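Local atomic coordinates of putative polysaccharide deacetylase (Bdellovibrio bacteriovorus HD100, PDB entry 5JP6), a protein that probably removes acetyl groups from peptidoglycan as a zinc-dependent hydrolase of carbohydrate esterase family 4. Residues S28-A33 against T91-E96; V34-S39 against E47-N52. The protein carries 1 engineered substitution. All blocks are in the same frame, centred on the assembly; numbering follows the deposited sequence.

Overall arrangement
Both contacts use helix 24-39, contact 1 its middle turns and contact 2 its C-terminal end, and their centres lie about 9 Å apart. Contact 1 is buried and apolar: V30 and A33 meet L92 and F93 from far along the chain. Contact 2 is partly buried and polar, joining D36 to S49 in the loop that leads to helix 53-66; along the chain it is nested inside the span closed by contact 1. The two meet directly, because A51 of the loop packs on Q32 and A33, while L92 touches N37. One helix thus presents apolar side chains to segment 91-96 and a carboxylate to segment 47-52.

Contact 1 (S28-A33 against T91-E96); sequences SSVRQA and TLFENE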
loop_
_atom_site.group_PDB
_atom_site.type_symbol
_atom_site.label_atom_id
_atom_site.label_comp_id
_atom_site.label_asym_id
_atom_site.label_seq_id
_atom_site.Cartn_x
_atom_site.Cartn_y
_atom_site.Cartn_z
ATOM N N SER A 28 19.725 15.792 9.275
ATOM C CA SER A 28 19.204 15.238 10.518
ATOM C C SER A 28 17.862 14.519 10.282
ATOM O O SER A 28 17.660 13.403 10.764
ATOM C CB SER A 28 19.119 16.332 11.584
ATOM O OG SER A 28 18.153 16.041 12.570
ATOM N N SER A 29 16.970 15.148 9.515
ATOM C CA SER A 29 15.650 14.570 9.202
ATOM C C SER A 29 15.821 13.299 8.352
ATOM O O SER A 29 15.140 12.283 8.594
ATOM C CB SER A 29 14.691 15.601 8.552
ATOM O OG SER A 29 14.153 16.482 9.553
ATOM N N VAL A 30 16.729 13.333 7.372
ATOM C CA VAL A 30 16.961 12.136 6.540
ATOM C C VAL A 30 17.447 10.938 7.396
ATOM O O VAL A 30 16.894 9.814 7.337
ATOM C CB VAL A 30 17.935 12.392 5.376
ATOM C CG1 VAL A 30 18.309 11.073 4.698
ATOM C CG2 VAL A 30 17.317 13.348 4.367
ATOM N N ARG A 31 18.460 11.188 8.204
ATOM C CA ARG A 31 18.952 10.171 9.129
ATOM C C ARG A 31 17.857 9.711 10.117
ATOM O O ARG A 31 17.783 8.535 10.442
ATOM C CB ARG A 31 20.208 10.665 9.859
ATOM C CG ARG A 31 21.457 10.602 8.995
ATOM C CD ARG A 31 22.683 10.967 9.815
ATOM N NE ARG A 31 22.600 12.372 10.196
ATOM C CZ ARG A 31 22.889 13.381 9.386
ATOM N NH1 ARG A 31 23.321 13.149 8.138
ATOM N NH2 ARG A 31 22.753 14.628 9.829
ATOM N N GLN A 32 16.986 10.624 10.549
ATOM C CA GLN A 32 15.905 10.293 11.497
ATOM C C GLN A 32 14.831 9.352 10.911
ATOM O O GLN A 32 14.302 8.440 11.580
ATOM C CB GLN A 32 15.241 11.563 12.015
ATOM C CG GLN A 32 14.229 11.276 13.116
ATOM C CD GLN A 32 13.473 12.498 13.561
ATOM O OE1 GLN A 32 13.686 13.590 13.044
ATOM N NE2 GLN A 32 12.566 12.321 14.522
ATOM N N ALA A 33 14.524 9.567 9.656
ATOM C CA ALA A 33 13.583 8.680 8.946
ATOM C C ALA A 33 14.097 7.236 8.951
ATOM O O ALA A 33 13.391 6.277 9.275
ATOM C CB ALA A 33 13.409 9.157 7.526
ATOM N N THR A 91 15.956 3.382 -0.529
ATOM C CA THR A 91 14.634 2.892 -0.940
ATOM C C THR A 91 13.495 3.463 -0.094
ATOM O O THR A 91 12.361 3.537 -0.553
ATOM C CB THR A 91 14.498 1.349 -1.031
ATOM O OG1 THR A 91 14.565 0.741 0.264
ATOM C CG2 THR A 91 15.566 0.786 -1.961
ATOM N N LEU A 92 13.791 3.866 1.140
ATOM C CA LEU A 92 12.781 4.473 2.005
ATOM C C LEU A 92 12.206 5.772 1.396
ATOM O O LEU A 92 11.081 6.145 1.692
ATOM C CB LEU A 92 13.386 4.757 3.382
ATOM C CG LEU A 92 12.438 5.197 4.476
ATOM C CD1 LEU A 92 11.400 4.130 4.812
ATOM C CD2 LEU A 92 13.241 5.535 5.723
ATOM N N PHE A 93 13.023 6.465 0.602
ATOM C CA PHE A 93 12.664 7.748 0.004
ATOM C C PHE A 93 12.277 7.639 -1.463
ATOM O O PHE A 93 12.032 8.639 -2.110
ATOM C CB PHE A 93 13.853 8.705 0.152
ATOM C CG PHE A 93 14.140 9.091 1.555
ATOM C CD1 PHE A 93 13.471 10.175 2.138
ATOM C CD2 PHE A 93 15.078 8.371 2.311
ATOM C CE1 PHE A 93 13.716 10.523 3.452
ATOM C CE2 PHE A 93 15.334 8.745 3.622
ATOM C CZ PHE A 93 14.640 9.808 4.191
ATOM N N GLU A 94 12.259 6.423 -2.002
ATOM C CA GLU A 94 12.034 6.233 -3.436
ATOM C C GLU A 94 10.723 6.853 -3.886
ATOM O O GLU A 94 10.670 7.505 -4.940
ATOM C CB GLU A 94 12.036 4.753 -3.784
ATOM C CG GLU A 94 11.783 4.439 -5.238
ATOM C CD GLU A 94 11.993 2.993 -5.598
ATOM O OE1 GLU A 94 12.142 2.147 -4.703
ATOM O OE2 GLU A 94 11.963 2.735 -6.853
ATOM N N ASN A 95 9.642 6.631 -3.136
ATOM C CA ASN A 95 8.358 7.155 -3.605
ATOM C C ASN A 95 8.389 8.672 -3.669
ATOM O O ASN A 95 7.852 9.272 -4.592
ATOM C CB ASN A 95 7.216 6.708 -2.709
ATOM C CG ASN A 95 6.841 5.282 -2.930
ATOM O OD1 ASN A 95 7.576 4.517 -3.557
ATOM N ND2 ASN A 95 5.655 4.926 -2.471
ATOM N N GLU A 96 9.067 9.290 -2.705
ATOM C CA GLU A 96 9.141 10.761 -2.710
ATOM C C GLU A 96 10.003 11.249 -3.875
ATOM O O GLU A 96 9.693 12.257 -4.498
ATOM C CB GLU A 96 9.648 11.298 -1.378
ATOM C CG GLU A 96 8.710 11.044 -0.220
ATOM C CD GLU A 96 7.301 11.489 -0.492
ATOM O OE1 GLU A 96 7.126 12.660 -0.942
ATOM O OE2 GLU A 96 6.381 10.692 -0.203
#
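This contact belongs to the all-helical N-terminal part of the protein, where helix 24-39 is packed against segment 91-96 through V30 and A33 on one side and L92 and F93 on the other. F93 reaches across with the far end of its ring. Its CZ meets V30 CG1 at 3.9 Å and A33 CB at 3.6 Å, so the ring end rests against two residues one helical turn apart. V30 and F93 cross obliquely, V30 presenting CG1, the methyl set anti to its backbone N (chi1 171°), to CZ and CE2 together. The methyl of A33 comes in obliquely to the ring, whereas the carbonyl oxygen of V30 lies at the ring edge, near its plane. With chi1 of F93 at -67°, CG is turned anti to the carbonyl carbon and the ring extends toward the helix. L92 adds a second point of touch through one branch: its CD2 lies 3.6 Å from A33 O and 4.0 Å from A33 CB, against the backbone as well as the methyl. A33 is therefore touched by both L92 and F93. No hydrogen bond crosses; the 163 Å² buried between the segments comes from van der Waals contact, to which the carbonyl oxygens of V30 and A33 contribute. The chains come nearest at A33 CA and L92 CA, 8.2 Å apart. L85 touches both V30 and F93 from a neighbouring loop. Helix 53-66 is met from both segments, by S29 through L56 and W60 and by E96 through E54 and F57, while helix 110-126 receives T91 and E94.

Contact 2 (V34-S39 against E47-N52); sequences VSDNQS and ENSEAN
D36 and S49 face each other through a carboxylate oxygen and a hydroxyl: S49 OG donates to D36 OD2 at 2.8 Å, and OD2 receives the bond on its anti lone pair, the one away from the other carboxylate oxygen. The chi2 of D36 is 2°, which folds OD1 back toward the side of CA and leaves OD2 directed outward to the loop. The hydroxyl also comes within 3.6 Å of D36 CB, and so lies alongside the aspartate stem as well as at its acid end. S49 OG has a second role. Placed anti to its own backbone N and beside its carbonyl carbon (chi1 173°), it accepts from A51 N at 2.9 Å with an N-H...O angle of 157°, which makes residues 49-51 an ST turn. Two bonds thus fix the rotation of the hydroxyl, and the amide donating to it would be expected to strengthen its own donation to the carboxylate. Next to this pair the methyl of A51 approaches OD2 at 4.2 Å. The turn runs into N52, the N-cap of helix 53-66, whose OD1 takes the amide of E54. At the C-terminal end of helix 24-39, S39 OG bonds back to S35 O at 3.2 Å from above the carbonyl plane, and that oxygen also accepts S39 N. W46 touches D36, N37 and N52, while N37 bonds through its amide to the backbone of W308 and T310. The side chain of S49 is about 12 Å from that of the zinc ligand Y280, which E47 touches.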
loop_
_atom_site.group_PDB
_atom_site.type_symbol
_atom_site.label_atom_id
_atom_site.label_comp_id
_atom_site.label_asym_id
_atom_site.label_seq_id
_atom_site.Cartn_x
_atom_site.Cartn_y
_atom_site.Cartn_z
ATOM N N VAL A 34 15.362 7.108 8.593
ATOM C CA VAL A 34 16.022 5.808 8.531
ATOM C C VAL A 34 16.048 5.163 9.933
ATOM O O VAL A 34 15.678 3.980 10.099
ATOM C CB VAL A 34 17.445 5.933 7.949
ATOM C CG1 VAL A 34 18.176 4.603 8.016
ATOM C CG2 VAL A 34 17.387 6.413 6.510
ATOM N N SER A 35 16.499 5.930 10.922
ATOM C CA SER A 35 16.521 5.472 12.319
ATOM C C SER A 35 15.144 5.049 12.846
ATOM O O SER A 35 15.016 3.988 13.463
ATOM C CB SER A 35 17.059 6.583 13.243
ATOM O OG SER A 35 16.974 6.158 14.612
ATOM N N ASP A 36 14.127 5.893 12.625
ATOM C CA ASP A 36 12.766 5.601 13.122
ATOM C C ASP A 36 12.188 4.367 12.413
ATOM O O ASP A 36 11.476 3.567 13.024
ATOM C CB ASP A 36 11.801 6.770 12.907
ATOM C CG ASP A 36 12.017 7.915 13.853
ATOM O OD1 ASP A 36 12.946 7.835 14.678
ATOM O OD2 ASP A 36 11.235 8.896 13.776
ATOM N N ASN A 37 12.493 4.211 11.126
ATOM C CA ASN A 37 11.998 3.063 10.379
ATOM C C ASN A 37 12.567 1.757 10.946
ATOM O O ASN A 37 11.904 0.736 10.993
ATOM C CB ASN A 37 12.355 3.184 8.906
ATOM C CG ASN A 37 11.742 2.078 8.075
ATOM O OD1 ASN A 37 12.371 1.095 7.770
ATOM N ND2 ASN A 37 10.494 2.276 7.690
ATOM N N GLN A 38 13.806 1.800 11.384
ATOM C CA GLN A 38 14.399 0.631 11.969
ATOM C C GLN A 38 14.004 0.364 13.417
ATOM O O GLN A 38 13.900 -0.792 13.809
ATOM C CB GLN A 38 15.905 0.731 11.798
ATOM C CG GLN A 38 16.341 0.530 10.341
ATOM C CD GLN A 38 15.625 -0.646 9.611
ATOM O OE1 GLN A 38 15.862 -1.855 9.903
ATOM N NE2 GLN A 38 14.757 -0.304 8.658
ATOM N N SER A 39 13.761 1.408 14.201
ATOM C CA SER A 39 13.498 1.221 15.620
ATOM C C SER A 39 11.995 0.970 15.915
ATOM O O SER A 39 11.652 0.397 16.973
ATOM C CB SER A 39 14.069 2.409 16.415
ATOM O OG SER A 39 13.376 3.604 16.131
ATOM N N GLU A 47 3.916 4.635 11.939
ATOM C CA GLU A 47 2.864 5.632 11.706
ATOM C C GLU A 47 2.994 6.838 12.644
ATOM O O GLU A 47 2.710 7.950 12.233
ATOM C CB GLU A 47 1.454 5.005 11.847
ATOM C CG GLU A 47 0.676 4.782 10.554
ATOM C CD GLU A 47 -0.826 5.014 10.746
ATOM O OE1 GLU A 47 -1.460 4.270 11.537
ATOM O OE2 GLU A 47 -1.378 5.953 10.118
ATOM N N ASN A 48 3.452 6.621 13.885
ATOM C CA ASN A 48 3.652 7.740 14.852
ATOM C C ASN A 48 4.911 8.589 14.614
ATOM O O ASN A 48 5.100 9.579 15.316
ATOM C CB ASN A 48 3.741 7.224 16.306
ATOM C CG ASN A 48 2.414 6.751 16.862
ATOM O OD1 ASN A 48 1.343 7.129 16.385
ATOM N ND2 ASN A 48 2.485 5.924 17.904
ATOM N N SER A 49 5.784 8.192 13.679
ATOM C CA SER A 49 7.043 8.920 13.438
ATOM C C SER A 49 6.828 10.312 12.918
ATOM O O SER A 49 5.921 10.534 12.126
ATOM C CB SER A 49 7.923 8.201 12.426
ATOM O OG SER A 49 9.054 8.993 12.102
ATOM N N GLU A 50 7.706 11.228 13.328
ATOM C CA GLU A 50 7.690 12.602 12.849
ATOM C C GLU A 50 8.547 12.812 11.608
ATOM O O GLU A 50 8.521 13.900 10.990
ATOM C CB GLU A 50 8.165 13.547 13.966
ATOM C CG GLU A 50 7.291 13.514 15.215
ATOM C CD GLU A 50 7.727 14.529 16.253
ATOM O OE1 GLU A 50 7.807 15.728 15.904
ATOM O OE2 GLU A 50 7.994 14.131 17.415
ATOM N N ALA A 51 9.297 11.785 11.242
ATOM C CA ALA A 51 10.193 11.843 10.100
ATOM C C ALA A 51 9.750 10.869 9.023
ATOM O O ALA A 51 10.580 10.329 8.294
ATOM C CB ALA A 51 11.615 11.545 10.532
ATOM N N ASN A 52 8.441 10.653 8.897
ATOM C CA ASN A 52 7.950 9.880 7.771
ATOM C C ASN A 52 8.314 10.624 6.462
ATOM O O ASN A 52 8.039 11.805 6.316
ATOM C CB ASN A 52 6.456 9.708 7.848
ATOM C CG ASN A 52 5.923 8.911 6.690
ATOM O OD1 ASN A 52 5.713 9.433 5.594
ATOM N ND2 ASN A 52 5.661 7.663 6.931
#